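Local coordinates for N-acetylmuramoyl-L-alanine amidase domain-containing protein SAOUHSC_02979 (Staphylococcus aureus, PDB 5T1Q) that probably cleaves amide bonds in cell-wall peptidoglycan, this chain being the part with its glucosaminidase-related region and CHAP domain, at residues A[25-28]-A[29-32]; A[142-145]-A[146-149]; A[148-151]-A[152-155]; A[216-219]-A[220-223]. One frame throughout, in Å; residues are numbered along the deposited sequence.

The four contacts are local and come in order along the chain, interactions 2 and 3 overlapping. Interaction 1 is a turn in the loop between helix 9-13 and strand 37-39. Interactions 2 and 3 share S148 and L149 on helix 145-158, with centres about 9 Å apart. They also touch directly: Y142 OH probably hydrogen-bonds to D151 OD2. Interaction 4 comes last, at the entry to helix 222-225. Its centre is about 24 Å from those of interactions 2 and 3 and about 36 Å from that of interaction 1. Interactions 2 and 3 thus form one continuous unit in the glucosaminidase-related region, while interactions 1 and 4 are separate surface turns.

Interaction 1: A[25-28]-A[29-32]; sequences DVNQ and KDTR
The peptide carbonyl of N27 is the flat group at the middle of this contact, and donors meet it on both faces. D30 N hydrogen-bonds to N27 O at 3.3 Å from one face. T31 OG1 reaches N27 O at 3.2 Å from the opposite face. Each donor stands well out of the carbonyl plane. The D30 carboxylate is the second flat group. D30 OD1 accepts from N27 N at 3.3 Å, on the syn side but 34° out of the carboxylate plane. The D30 chi1 of 67° holds CG between its own backbone N and C, which swings the carboxylate back over N27. The N27 side chain lies across that of D30 at about a right angle.

T31 uses both branches: OG1 bonds to the turn, and T31 CG2 packs on V26 CG1, just before it, at 3.8 Å. On the other flank, K29 CG lies 3.8 Å from N27 CG, and the rest of the extended lysine leads away. The T31 side chain also touches F22, and D30 is tied by backbone hydrogen bonding to N123 of strand 119-128. The D30 N to N27 O bond, with Q28 and K29 at the corners in helical backbone angles, is that of a type I beta turn. D30 and T31 reinforce it with side-chain bonds in a surface loop.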
ATOM      1  N   ASP A  25     -20.845   4.269   8.042  1.00 66.71           N
ATOM      2  CA  ASP A  25     -20.646   5.103   6.838  1.00 68.05           C
ATOM      3  C   ASP A  25     -19.465   4.643   5.972  1.00 65.70           C
ATOM      4  O   ASP A  25     -19.609   4.479   4.762  1.00 67.10           O
ATOM      5  CB  ASP A  25     -20.449   6.575   7.238  1.00 70.62           C
ATOM      6  CG  ASP A  25     -21.679   7.172   7.944  1.00 75.28           C
ATOM      7  OD1 ASP A  25     -22.796   6.619   7.804  1.00 78.06           O
ATOM      8  OD2 ASP A  25     -21.529   8.213   8.625  1.00 77.28           O
ATOM      9  N   VAL A  26     -18.301   4.469   6.601  1.00 63.25           N
ATOM     10  CA  VAL A  26     -17.063   4.026   5.937  1.00 59.34           C
ATOM     11  C   VAL A  26     -16.907   2.514   6.156  1.00 56.47           C
ATOM     12  O   VAL A  26     -16.741   2.062   7.287  1.00 53.61           O
ATOM     13  CB  VAL A  26     -15.838   4.772   6.507  1.00 58.86           C
ATOM     14  CG1 VAL A  26     -14.552   4.321   5.819  1.00 57.03           C
ATOM     15  CG2 VAL A  26     -16.024   6.278   6.364  1.00 60.47           C
ATOM     16  N   ASN A  27     -16.953   1.747   5.070  1.00 55.25           N
ATOM     17  CA  ASN A  27     -16.924   0.285   5.153  1.00 54.78           C
ATOM     18  C   ASN A  27     -15.981  -0.366   4.148  1.00 52.40           C
ATOM     19  O   ASN A  27     -15.343   0.304   3.349  1.00 50.15           O
ATOM     20  CB  ASN A  27     -18.364  -0.269   5.027  1.00 58.19           C
ATOM     21  CG  ASN A  27     -19.135   0.312   3.842  1.00 61.03           C
ATOM     22  OD1 ASN A  27     -18.576   0.987   2.967  1.00 61.17           O
ATOM     23  ND2 ASN A  27     -20.440   0.049   3.812  1.00 64.55           N
ATOM     24  N   GLN A  28     -15.894  -1.687   4.214  1.00 52.45           N
ATOM     25  CA  GLN A  28     -15.022  -2.453   3.329  1.00 51.77           C
ATOM     26  C   GLN A  28     -15.343  -2.334   1.845  1.00 50.45           C
ATOM     27  O   GLN A  28     -14.436  -2.422   1.024  1.00 49.58           O
ATOM     28  CB  GLN A  28     -15.044  -3.929   3.714  1.00 53.48           C
ATOM     29  CG  GLN A  28     -14.538  -4.183   5.118  1.00 54.95           C
ATOM     30  CD  GLN A  28     -14.442  -5.653   5.444  1.00 56.65           C
ATOM     31  OE1 GLN A  28     -14.677  -6.515   4.585  1.00 59.86           O
ATOM     32  NE2 GLN A  28     -14.104  -5.955   6.692  1.00 56.11           N
ATOM     33  N   LYS A  29     -16.613  -2.118   1.504  1.00 50.51           N
ATOM     34  CA  LYS A  29     -17.005  -2.029   0.100  1.00 50.97           C
ATOM     35  C   LYS A  29     -16.544  -0.744  -0.584  1.00 50.02           C
ATOM     36  O   LYS A  29     -16.569  -0.681  -1.806  1.00 51.40           O
ATOM     37  CB  LYS A  29     -18.526  -2.180  -0.092  1.00 53.16           C
ATOM     38  CG  LYS A  29     -19.345  -0.954   0.295  1.00 55.58           C
ATOM     39  CD  LYS A  29     -20.791  -1.045  -0.182  1.00 58.48           C
ATOM     40  CE  LYS A  29     -21.528   0.265   0.077  1.00 60.55           C
ATOM     41  NZ  LYS A  29     -22.898   0.283  -0.513  1.00 63.56           N
ATOM     42  N   ASP A  30     -16.178   0.286   0.184  1.00 48.88           N
ATOM     43  CA  ASP A  30     -15.718   1.554  -0.416  1.00 48.37           C
ATOM     44  C   ASP A  30     -14.333   2.005   0.068  1.00 44.96           C
ATOM     45  O   ASP A  30     -14.008   3.190   0.024  1.00 44.82           O
ATOM     46  CB  ASP A  30     -16.764   2.669  -0.236  1.00 51.51           C
ATOM     47  CG  ASP A  30     -16.964   3.081   1.219  1.00 52.76           C
ATOM     48  OD1 ASP A  30     -16.104   2.775   2.081  1.00 50.24           O
ATOM     49  OD2 ASP A  30     -17.999   3.732   1.490  1.00 55.18           O
ATOM     50  N   THR A  31     -13.522   1.056   0.518  1.00 41.84           N
ATOM     51  CA  THR A  31     -12.173   1.368   0.948  1.00 39.59           C
ATOM     52  C   THR A  31     -11.208   0.520   0.144  1.00 36.86           C
ATOM     53  O   THR A  31     -11.358  -0.700   0.048  1.00 36.23           O
ATOM     54  CB  THR A  31     -11.970   1.180   2.466  1.00 39.58           C
ATOM     55  OG1 THR A  31     -12.264  -0.173   2.840  1.00 40.22           O
ATOM     56  CG2 THR A  31     -12.868   2.146   3.236  1.00 41.08           C
ATOM     57  N   ARG A  32     -10.241   1.190  -0.466  1.00 35.09           N
ATOM     58  CA  ARG A  32      -9.243   0.525  -1.282  1.00 33.82           C
ATOM     59  C   ARG A  32      -8.155  -0.143  -0.459  1.00 32.56           C
ATOM     60  O   ARG A  32      -8.010   0.085   0.743  1.00 32.54           O
ATOM     61  CB  ARG A  32      -8.549   1.529  -2.212  1.00 33.19           C
ATOM     62  CG  ARG A  32      -9.433   2.180  -3.265  1.00 34.18           C
ATOM     63  CD  ARG A  32      -8.604   3.054  -4.210  1.00 33.51           C
ATOM     64  NE  ARG A  32      -7.632   2.276  -4.990  1.00 32.24           N
ATOM     65  CZ  ARG A  32      -6.713   2.790  -5.816  1.00 31.56           C
ATOM     66  NH1 ARG A  32      -5.894   1.974  -6.471  1.00 30.45           N
ATOM     67  NH2 ARG A  32      -6.605   4.107  -5.995  1.00 31.94           N
TER

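Interaction 2: A[142-145]-A[146-149]; sequences YPST and KESL
S144 OG is gripped from two sides. It donates to E147 OE2 at 2.7 Å, meeting that oxygen on its syn side and 25° out of the carboxylate plane. It also accepts a weak bond from K146 N at 3.4 Å, which caps the helix. E147 can reach back because its chain bends at chi2 (82°). The same OE2 of E147 lies 3.0 Å from S144 N and 3.5 Å from P143 CD, so the proline ring borders the carboxylate.

The Y142 ring lies beside the first turn. S148 CA sits over the Y142 ring centre at 3.8 Å, only 5° off the normal, a CH-pi contact. Y142 OH hydrogen-bonds to D151 and S148 OG to L108 N. A water also joins the two hydroxyls, with a weak bond to Y142. Within that first turn, L149 N bonds to T145 O at 3.2 Å and is nearly straight. L149 itself packs on helix 58-78. S144 is thus the N-cap of helix 145-158, in the glucosaminidase-related region, with its hydroxyl also bonded to E147 in the first turn.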
ATOM      1  N   TYR A 142     -15.758  -2.498 -14.366  1.00 45.21           N
ATOM      2  CA  TYR A 142     -15.701  -3.322 -15.568  1.00 46.45           C
ATOM      3  C   TYR A 142     -16.461  -4.627 -15.396  1.00 48.62           C
ATOM      4  O   TYR A 142     -16.638  -5.081 -14.273  1.00 48.68           O
ATOM      5  CB  TYR A 142     -14.253  -3.658 -15.887  1.00 44.70           C
ATOM      6  CG  TYR A 142     -13.333  -2.468 -16.010  1.00 42.79           C
ATOM      7  CD1 TYR A 142     -12.635  -1.989 -14.908  1.00 40.79           C
ATOM      8  CD2 TYR A 142     -13.134  -1.840 -17.235  1.00 43.34           C
ATOM      9  CE1 TYR A 142     -11.775  -0.910 -15.021  1.00 39.42           C
ATOM     10  CE2 TYR A 142     -12.276  -0.762 -17.353  1.00 41.97           C
ATOM     11  CZ  TYR A 142     -11.595  -0.302 -16.244  1.00 40.03           C
ATOM     12  OH  TYR A 142     -10.736   0.765 -16.358  1.00 38.79           O
ATOM     13  N   PRO A 143     -16.913  -5.241 -16.512  1.00 51.94           N
ATOM     14  CA  PRO A 143     -17.595  -6.545 -16.408  1.00 54.00           C
ATOM     15  C   PRO A 143     -16.655  -7.659 -15.932  1.00 53.54           C
ATOM     16  O   PRO A 143     -17.102  -8.625 -15.317  1.00 53.95           O
ATOM     17  CB  PRO A 143     -18.058  -6.831 -17.848  1.00 56.14           C
ATOM     18  CG  PRO A 143     -17.971  -5.536 -18.575  1.00 55.29           C
ATOM     19  CD  PRO A 143     -16.917  -4.724 -17.893  1.00 52.77           C
ATOM     20  N   SER A 144     -15.367  -7.521 -16.253  1.00 53.46           N
ATOM     21  CA  SER A 144     -14.344  -8.485 -15.854  1.00 53.58           C
ATOM     22  C   SER A 144     -12.954  -7.843 -15.953  1.00 51.89           C
ATOM     23  O   SER A 144     -12.816  -6.702 -16.407  1.00 50.96           O
ATOM     24  CB  SER A 144     -14.405  -9.727 -16.744  1.00 56.45           C
ATOM     25  OG  SER A 144     -14.049  -9.417 -18.076  1.00 57.75           O
ATOM     26  N   THR A 145     -11.926  -8.574 -15.535  1.00 50.36           N
ATOM     27  CA  THR A 145     -10.559  -8.064 -15.608  1.00 49.00           C
ATOM     28  C   THR A 145     -10.045  -7.982 -17.051  1.00 49.12           C
ATOM     29  O   THR A 145      -9.024  -7.353 -17.304  1.00 48.93           O
ATOM     30  CB  THR A 145      -9.590  -8.892 -14.750  1.00 47.96           C
ATOM     31  OG1 THR A 145      -9.593 -10.247 -15.192  1.00 49.84           O
ATOM     32  CG2 THR A 145      -9.997  -8.843 -13.290  1.00 47.46           C
ATOM     33  N   LYS A 146     -10.744  -8.624 -17.983  1.00 52.05           N
ATOM     34  CA  LYS A 146     -10.384  -8.542 -19.402  1.00 53.28           C
ATOM     35  C   LYS A 146     -10.460  -7.080 -19.873  1.00 51.45           C
ATOM     36  O   LYS A 146      -9.518  -6.572 -20.479  1.00 49.83           O
ATOM     37  CB  LYS A 146     -11.323  -9.412 -20.247  1.00 57.02           C
ATOM     38  CG  LYS A 146     -11.016  -9.414 -21.744  1.00 59.53           C
ATOM     39  CD  LYS A 146     -11.965 -10.306 -22.542  1.00 63.14           C
ATOM     40  CE  LYS A 146     -13.383  -9.751 -22.598  1.00 64.68           C
ATOM     41  NZ  LYS A 146     -14.287 -10.613 -23.411  1.00 68.32           N
ATOM     42  N   GLU A 147     -11.578  -6.417 -19.579  1.00 51.03           N
ATOM     43  CA  GLU A 147     -11.773  -5.024 -19.981  1.00 50.71           C
ATOM     44  C   GLU A 147     -10.885  -4.050 -19.196  1.00 47.59           C
ATOM     45  O   GLU A 147     -10.635  -2.947 -19.664  1.00 46.38           O
ATOM     46  CB  GLU A 147     -13.250  -4.593 -19.868  1.00 52.99           C
ATOM     47  CG  GLU A 147     -14.237  -5.312 -20.799  1.00 56.78           C
ATOM     48  CD  GLU A 147     -14.703  -6.681 -20.296  1.00 59.26           C
ATOM     49  OE1 GLU A 147     -15.278  -7.454 -21.101  1.00 62.30           O
ATOM     50  OE2 GLU A 147     -14.511  -6.985 -19.097  1.00 59.85           O
ATOM     51  N   SER A 148     -10.429  -4.448 -18.006  1.00 45.09           N
ATOM     52  CA  SER A 148      -9.548  -3.596 -17.196  1.00 42.05           C
ATOM     53  C   SER A 148      -8.161  -3.488 -17.827  1.00 40.60           C
ATOM     54  O   SER A 148      -7.628  -2.392 -17.976  1.00 39.17           O
ATOM     55  CB  SER A 148      -9.436  -4.134 -15.766  1.00 41.13           C
ATOM     56  OG  SER A 148      -8.605  -3.311 -14.961  1.00 39.16           O
ATOM     57  N   LEU A 149      -7.586  -4.633 -18.180  1.00 41.52           N
ATOM     58  CA  LEU A 149      -6.273  -4.692 -18.834  1.00 42.27           C
ATOM     59  C   LEU A 149      -6.283  -3.915 -20.157  1.00 43.76           C
ATOM     60  O   LEU A 149      -5.330  -3.193 -20.474  1.00 42.22           O
ATOM     61  CB  LEU A 149      -5.892  -6.149 -19.110  1.00 43.99           C
ATOM     62  CG  LEU A 149      -5.680  -7.081 -17.906  1.00 44.26           C
ATOM     63  CD1 LEU A 149      -5.761  -8.550 -18.315  1.00 46.56           C
ATOM     64  CD2 LEU A 149      -4.363  -6.782 -17.212  1.00 42.89           C
TER
HETATM   65  O   HOH W   1      -8.423  -0.639 -15.115  1.00 42.90           O

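Interaction 3: A[148-151]-A[152-155]; sequences SLKD and YSDL
K150 O takes two hydrogen bonds, one from D154 N and one from the S153 hydroxyl. D154 N bonds to K150 O at 3.0 Å, as part of the helix backbone. S153 OG donates to K150 O at a short 2.5 Å, with a C=O...donor angle of 122°. The S153 chi1 of 63° folds OG back toward the preceding turn. This buried hydroxyl therefore has an acceptor within its own helix.

The other backbone acceptors have the usual i to i+4 partners. S148 O accepts from Y152 N at 3.0 Å, L149 O from S153 N at 3.3 Å, and D151 O from L155 N at 3.0 Å. This is regular alpha-helix, in the middle of helix 145-158 of the glucosaminidase-related region. L149 packs against helices 58-78 and 82-93, while K150 lies on the exposed side.

On that side K150 and D154 form a long salt bridge, K150 NZ to D154 OD2 3.7 Å. The lysine bends at chi2 and chi4 to bring its amine over the next turn, and the two side chains approach at a slant. D151 and Y152 find their polar partners beyond this stretch. D151 OD2 bridges to R140 and also accepts from Y142. Y152 OH bonds to Q88 OE1, and its ring stacks on F109. D151 OD1 and D154 OD2 stand 4.8 Å apart; R140 and K150 probably temper that like-charge pair.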
ATOM      1  N   SER A 148     -10.429  -4.448 -18.006  1.00 45.09           N
ATOM      2  CA  SER A 148      -9.548  -3.596 -17.196  1.00 42.05           C
ATOM      3  C   SER A 148      -8.161  -3.488 -17.827  1.00 40.60           C
ATOM      4  O   SER A 148      -7.628  -2.392 -17.976  1.00 39.17           O
ATOM      5  CB  SER A 148      -9.436  -4.134 -15.766  1.00 41.13           C
ATOM      6  OG  SER A 148      -8.605  -3.311 -14.961  1.00 39.16           O
ATOM      7  N   LEU A 149      -7.586  -4.633 -18.180  1.00 41.52           N
ATOM      8  CA  LEU A 149      -6.273  -4.692 -18.834  1.00 42.27           C
ATOM      9  C   LEU A 149      -6.283  -3.915 -20.157  1.00 43.76           C
ATOM     10  O   LEU A 149      -5.330  -3.193 -20.474  1.00 42.22           O
ATOM     11  CB  LEU A 149      -5.892  -6.149 -19.110  1.00 43.99           C
ATOM     12  CG  LEU A 149      -5.680  -7.081 -17.906  1.00 44.26           C
ATOM     13  CD1 LEU A 149      -5.761  -8.550 -18.315  1.00 46.56           C
ATOM     14  CD2 LEU A 149      -4.363  -6.782 -17.212  1.00 42.89           C
ATOM     15  N   LYS A 150      -7.359  -4.101 -20.928  1.00 45.19           N
ATOM     16  CA  LYS A 150      -7.555  -3.413 -22.213  1.00 47.03           C
ATOM     17  C   LYS A 150      -7.686  -1.897 -21.981  1.00 45.55           C
ATOM     18  O   LYS A 150      -7.075  -1.095 -22.698  1.00 44.56           O
ATOM     19  CB  LYS A 150      -8.821  -3.970 -22.901  1.00 49.58           C
ATOM     20  CG  LYS A 150      -9.264  -3.350 -24.232  1.00 52.62           C
ATOM     21  CD  LYS A 150      -8.250  -3.544 -25.350  1.00 53.98           C
ATOM     22  CE  LYS A 150      -8.921  -3.583 -26.722  1.00 57.21           C
ATOM     23  NZ  LYS A 150      -9.748  -2.389 -27.053  1.00 57.96           N
ATOM     24  N   ASP A 151      -8.441  -1.513 -20.953  1.00 43.48           N
ATOM     25  CA  ASP A 151      -8.687  -0.102 -20.681  1.00 42.40           C
ATOM     26  C   ASP A 151      -7.413   0.624 -20.212  1.00 40.53           C
ATOM     27  O   ASP A 151      -7.225   1.819 -20.493  1.00 39.73           O
ATOM     28  CB  ASP A 151      -9.832   0.064 -19.684  1.00 42.37           C
ATOM     29  CG  ASP A 151     -10.448   1.454 -19.722  1.00 43.08           C
ATOM     30  OD1 ASP A 151     -10.493   2.058 -20.815  1.00 43.40           O
ATOM     31  OD2 ASP A 151     -10.913   1.932 -18.664  1.00 41.73           O
ATOM     32  N   TYR A 152      -6.536  -0.090 -19.513  1.00 39.19           N
ATOM     33  CA  TYR A 152      -5.253   0.484 -19.096  1.00 37.66           C
ATOM     34  C   TYR A 152      -4.417   0.808 -20.324  1.00 38.52           C
ATOM     35  O   TYR A 152      -3.863   1.897 -20.430  1.00 37.84           O
ATOM     36  CB  TYR A 152      -4.467  -0.485 -18.201  1.00 36.87           C
ATOM     37  CG  TYR A 152      -3.022  -0.061 -17.977  1.00 36.01           C
ATOM     38  CD1 TYR A 152      -2.689   0.848 -16.978  1.00 35.27           C
ATOM     39  CD2 TYR A 152      -1.996  -0.558 -18.783  1.00 36.13           C
ATOM     40  CE1 TYR A 152      -1.380   1.243 -16.779  1.00 35.14           C
ATOM     41  CE2 TYR A 152      -0.684  -0.167 -18.597  1.00 35.85           C
ATOM     42  CZ  TYR A 152      -0.381   0.732 -17.593  1.00 35.63           C
ATOM     43  OH  TYR A 152       0.919   1.114 -17.394  1.00 34.82           O
ATOM     44  N   SER A 153      -4.321  -0.157 -21.238  1.00 40.84           N
ATOM     45  CA  SER A 153      -3.546   0.018 -22.466  1.00 43.03           C
ATOM     46  C   SER A 153      -4.113   1.161 -23.306  1.00 43.76           C
ATOM     47  O   SER A 153      -3.354   1.920 -23.898  1.00 43.93           O
ATOM     48  CB  SER A 153      -3.511  -1.270 -23.286  1.00 44.80           C
ATOM     49  OG  SER A 153      -4.810  -1.630 -23.711  1.00 47.59           O
ATOM     50  N   ASP A 154      -5.437   1.290 -23.330  1.00 44.66           N
ATOM     51  CA  ASP A 154      -6.088   2.377 -24.062  1.00 46.70           C
ATOM     52  C   ASP A 154      -5.775   3.737 -23.450  1.00 44.83           C
ATOM     53  O   ASP A 154      -5.621   4.717 -24.175  1.00 44.97           O
ATOM     54  CB  ASP A 154      -7.608   2.169 -24.136  1.00 49.74           C
ATOM     55  CG  ASP A 154      -8.008   1.050 -25.102  1.00 53.65           C
ATOM     56  OD1 ASP A 154      -7.118   0.455 -25.751  1.00 55.62           O
ATOM     57  OD2 ASP A 154      -9.223   0.773 -25.228  1.00 57.11           O
ATOM     58  N   LEU A 155      -5.672   3.793 -22.122  1.00 42.48           N
ATOM     59  CA  LEU A 155      -5.351   5.046 -21.438  1.00 41.15           C
ATOM     60  C   LEU A 155      -3.934   5.501 -21.772  1.00 40.51           C
ATOM     61  O   LEU A 155      -3.717   6.666 -22.103  1.00 41.37           O
ATOM     62  CB  LEU A 155      -5.496   4.898 -19.920  1.00 40.15           C
ATOM     63  CG  LEU A 155      -5.238   6.158 -19.083  1.00 39.75           C
ATOM     64  CD1 LEU A 155      -6.184   7.279 -19.470  1.00 41.78           C
ATOM     65  CD2 LEU A 155      -5.367   5.835 -17.608  1.00 39.17           C
TER

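Interaction 4: A[216-219]-A[220-223]; sequences MPDL and DKYE
D218 and K221 close a type I beta turn: K221 N donates to D218 O at 3.2 Å, from above the carbonyl plane, with L219 and D220 at the corners in helical backbone angles. The next residue extends the turn through a weak bond, Y222 N to L219 O at 3.3 Å. A water adds to this. It donates to L219 O at 2.8 Å and accepts from E223 N, and so bridges into the following turn.

D218 also uses its side chain. D218 OD1 accepts from D220 N at 2.8 Å, with an N-H...O angle of 161°. This is an Asx turn laid over the beta turn. The donor comes from 59° above the carboxylate plane. With D218 CG turned away from its own N (chi1 179°), the carboxylate points along the chain to meet that amide.

K221 curls back over D218. K221 CG lies 3.2 Å from D218 O. Bends at chi3 and chi4 then bring K221 NZ to 3.9 Å from D218 OD2, a long salt bridge. D218 and D220 bring like charges together, D218 OD1 to D220 OD1 at 3.7 Å. Both are at the surface, where solvent and the K221 amine may soften the repulsion.

The buried side of the turn faces helix 58-78. L219 packs on A68 and on F211, and Y222 packs on V64 while its hydroxyl bonds to Y206 O. In sequence the turn follows helix 195-205 and leads directly into helix 222-225; in space it packs against helix 58-78.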
HETATM    1  N   MSE A 216       7.462 -15.097 -24.457  1.00 67.72           N
HETATM    2  CA  MSE A 216       7.199 -15.124 -23.046  1.00 66.41           C
HETATM    3  C   MSE A 216       7.735 -16.405 -22.477  1.00 66.51           C
HETATM    4  O   MSE A 216       7.655 -17.442 -23.136  1.00 68.99           O
HETATM    5  CB  MSE A 216       5.717 -15.073 -22.800  1.00 66.53           C
HETATM    6  CG  MSE A 216       5.526 -14.442 -21.431  1.00 63.27           C
HETATM    7 SE   MSE A 216       3.646 -14.663 -21.031  1.00 63.79          SE
HETATM    8  CE  MSE A 216       3.773 -15.526 -19.266  1.00 61.07           C
ATOM      9  N   PRO A 217       8.269 -16.366 -21.254  1.00 64.17           N
ATOM     10  CA  PRO A 217       8.783 -17.595 -20.639  1.00 64.13           C
ATOM     11  C   PRO A 217       7.693 -18.523 -20.129  1.00 63.03           C
ATOM     12  O   PRO A 217       6.499 -18.207 -20.209  1.00 60.85           O
ATOM     13  CB  PRO A 217       9.606 -17.089 -19.445  1.00 62.94           C
ATOM     14  CG  PRO A 217       9.981 -15.707 -19.790  1.00 62.93           C
ATOM     15  CD  PRO A 217       8.874 -15.163 -20.644  1.00 62.52           C
ATOM     16  N   ASP A 218       8.136 -19.651 -19.582  1.00 62.34           N
ATOM     17  CA  ASP A 218       7.261 -20.643 -18.992  1.00 62.70           C
ATOM     18  C   ASP A 218       6.901 -20.163 -17.584  1.00 59.65           C
ATOM     19  O   ASP A 218       7.786 -19.899 -16.763  1.00 58.33           O
ATOM     20  CB  ASP A 218       7.986 -22.001 -18.958  1.00 65.29           C
ATOM     21  CG  ASP A 218       7.157 -23.124 -18.324  1.00 66.97           C
ATOM     22  OD1 ASP A 218       6.009 -22.898 -17.892  1.00 66.29           O
ATOM     23  OD2 ASP A 218       7.676 -24.259 -18.259  1.00 69.51           O
ATOM     24  N   LEU A 219       5.602 -20.021 -17.320  1.00 58.44           N
ATOM     25  CA  LEU A 219       5.118 -19.607 -16.000  1.00 56.63           C
ATOM     26  C   LEU A 219       5.382 -20.655 -14.908  1.00 57.87           C
ATOM     27  O   LEU A 219       5.351 -20.327 -13.725  1.00 55.80           O
ATOM     28  CB  LEU A 219       3.623 -19.295 -16.041  1.00 55.73           C
ATOM     29  CG  LEU A 219       3.180 -18.052 -16.800  1.00 54.08           C
ATOM     30  CD1 LEU A 219       1.663 -18.029 -16.868  1.00 54.29           C
ATOM     31  CD2 LEU A 219       3.719 -16.785 -16.138  1.00 51.76           C
ATOM     32  N   ASP A 220       5.621 -21.909 -15.294  1.00 61.17           N
ATOM     33  CA  ASP A 220       5.930 -22.950 -14.300  1.00 63.87           C
ATOM     34  C   ASP A 220       7.317 -22.748 -13.655  1.00 63.03           C
ATOM     35  O   ASP A 220       7.565 -23.273 -12.566  1.00 62.70           O
ATOM     36  CB  ASP A 220       5.795 -24.360 -14.894  1.00 68.42           C
ATOM     37  CG  ASP A 220       4.352 -24.701 -15.275  1.00 70.83           C
ATOM     38  OD1 ASP A 220       3.499 -23.785 -15.322  1.00 70.88           O
ATOM     39  OD2 ASP A 220       4.075 -25.887 -15.543  1.00 75.79           O
ATOM     40  N   LYS A 221       8.203 -21.998 -14.325  1.00 62.27           N
ATOM     41  CA  LYS A 221       9.531 -21.666 -13.771  1.00 62.70           C
ATOM     42  C   LYS A 221       9.617 -20.200 -13.298  1.00 59.09           C
ATOM     43  O   LYS A 221      10.715 -19.679 -13.059  1.00 57.56           O
ATOM     44  CB  LYS A 221      10.660 -21.965 -14.773  1.00 66.54           C
ATOM     45  CG  LYS A 221      10.677 -21.119 -16.043  1.00 68.04           C
ATOM     46  CD  LYS A 221      12.016 -21.207 -16.779  1.00 70.96           C
ATOM     47  CE  LYS A 221      12.400 -22.625 -17.196  1.00 75.17           C
ATOM     48  NZ  LYS A 221      11.436 -23.230 -18.160  1.00 77.55           N
ATOM     49  N   TYR A 222       8.466 -19.545 -13.151  1.00 55.74           N
ATOM     50  CA  TYR A 222       8.451 -18.151 -12.717  1.00 53.19           C
ATOM     51  C   TYR A 222       8.884 -17.981 -11.261  1.00 52.14           C
ATOM     52  O   TYR A 222       9.764 -17.178 -10.966  1.00 49.65           O
ATOM     53  CB  TYR A 222       7.071 -17.519 -12.917  1.00 50.86           C
ATOM     54  CG  TYR A 222       6.970 -16.164 -12.268  1.00 47.65           C
ATOM     55  CD1 TYR A 222       7.752 -15.097 -12.711  1.00 46.21           C
ATOM     56  CD2 TYR A 222       6.109 -15.946 -11.196  1.00 45.87           C
ATOM     57  CE1 TYR A 222       7.678 -13.855 -12.102  1.00 43.49           C
ATOM     58  CE2 TYR A 222       6.024 -14.708 -10.593  1.00 44.10           C
ATOM     59  CZ  TYR A 222       6.809 -13.666 -11.051  1.00 42.89           C
ATOM     60  OH  TYR A 222       6.713 -12.445 -10.437  1.00 40.64           O
ATOM     61  N   GLU A 223       8.270 -18.732 -10.353  1.00 54.29           N
ATOM     62  CA  GLU A 223       8.618 -18.608  -8.935  1.00 55.24           C
ATOM     63  C   GLU A 223      10.091 -18.906  -8.654  1.00 55.24           C
ATOM     64  O   GLU A 223      10.663 -18.379  -7.709  1.00 54.69           O
ATOM     65  CB  GLU A 223       7.693 -19.444  -8.053  1.00 57.98           C
ATOM     66  CG  GLU A 223       6.250 -18.950  -8.084  1.00 59.18           C
ATOM     67  CD  GLU A 223       5.380 -19.517  -6.972  1.00 62.23           C
ATOM     68  OE1 GLU A 223       5.923 -19.971  -5.939  1.00 66.12           O
ATOM     69  OE2 GLU A 223       4.138 -19.476  -7.118  1.00 64.07           O
TER
HETATM   70  O   HOH W   2       6.256 -20.677 -11.141  1.00 44.41           O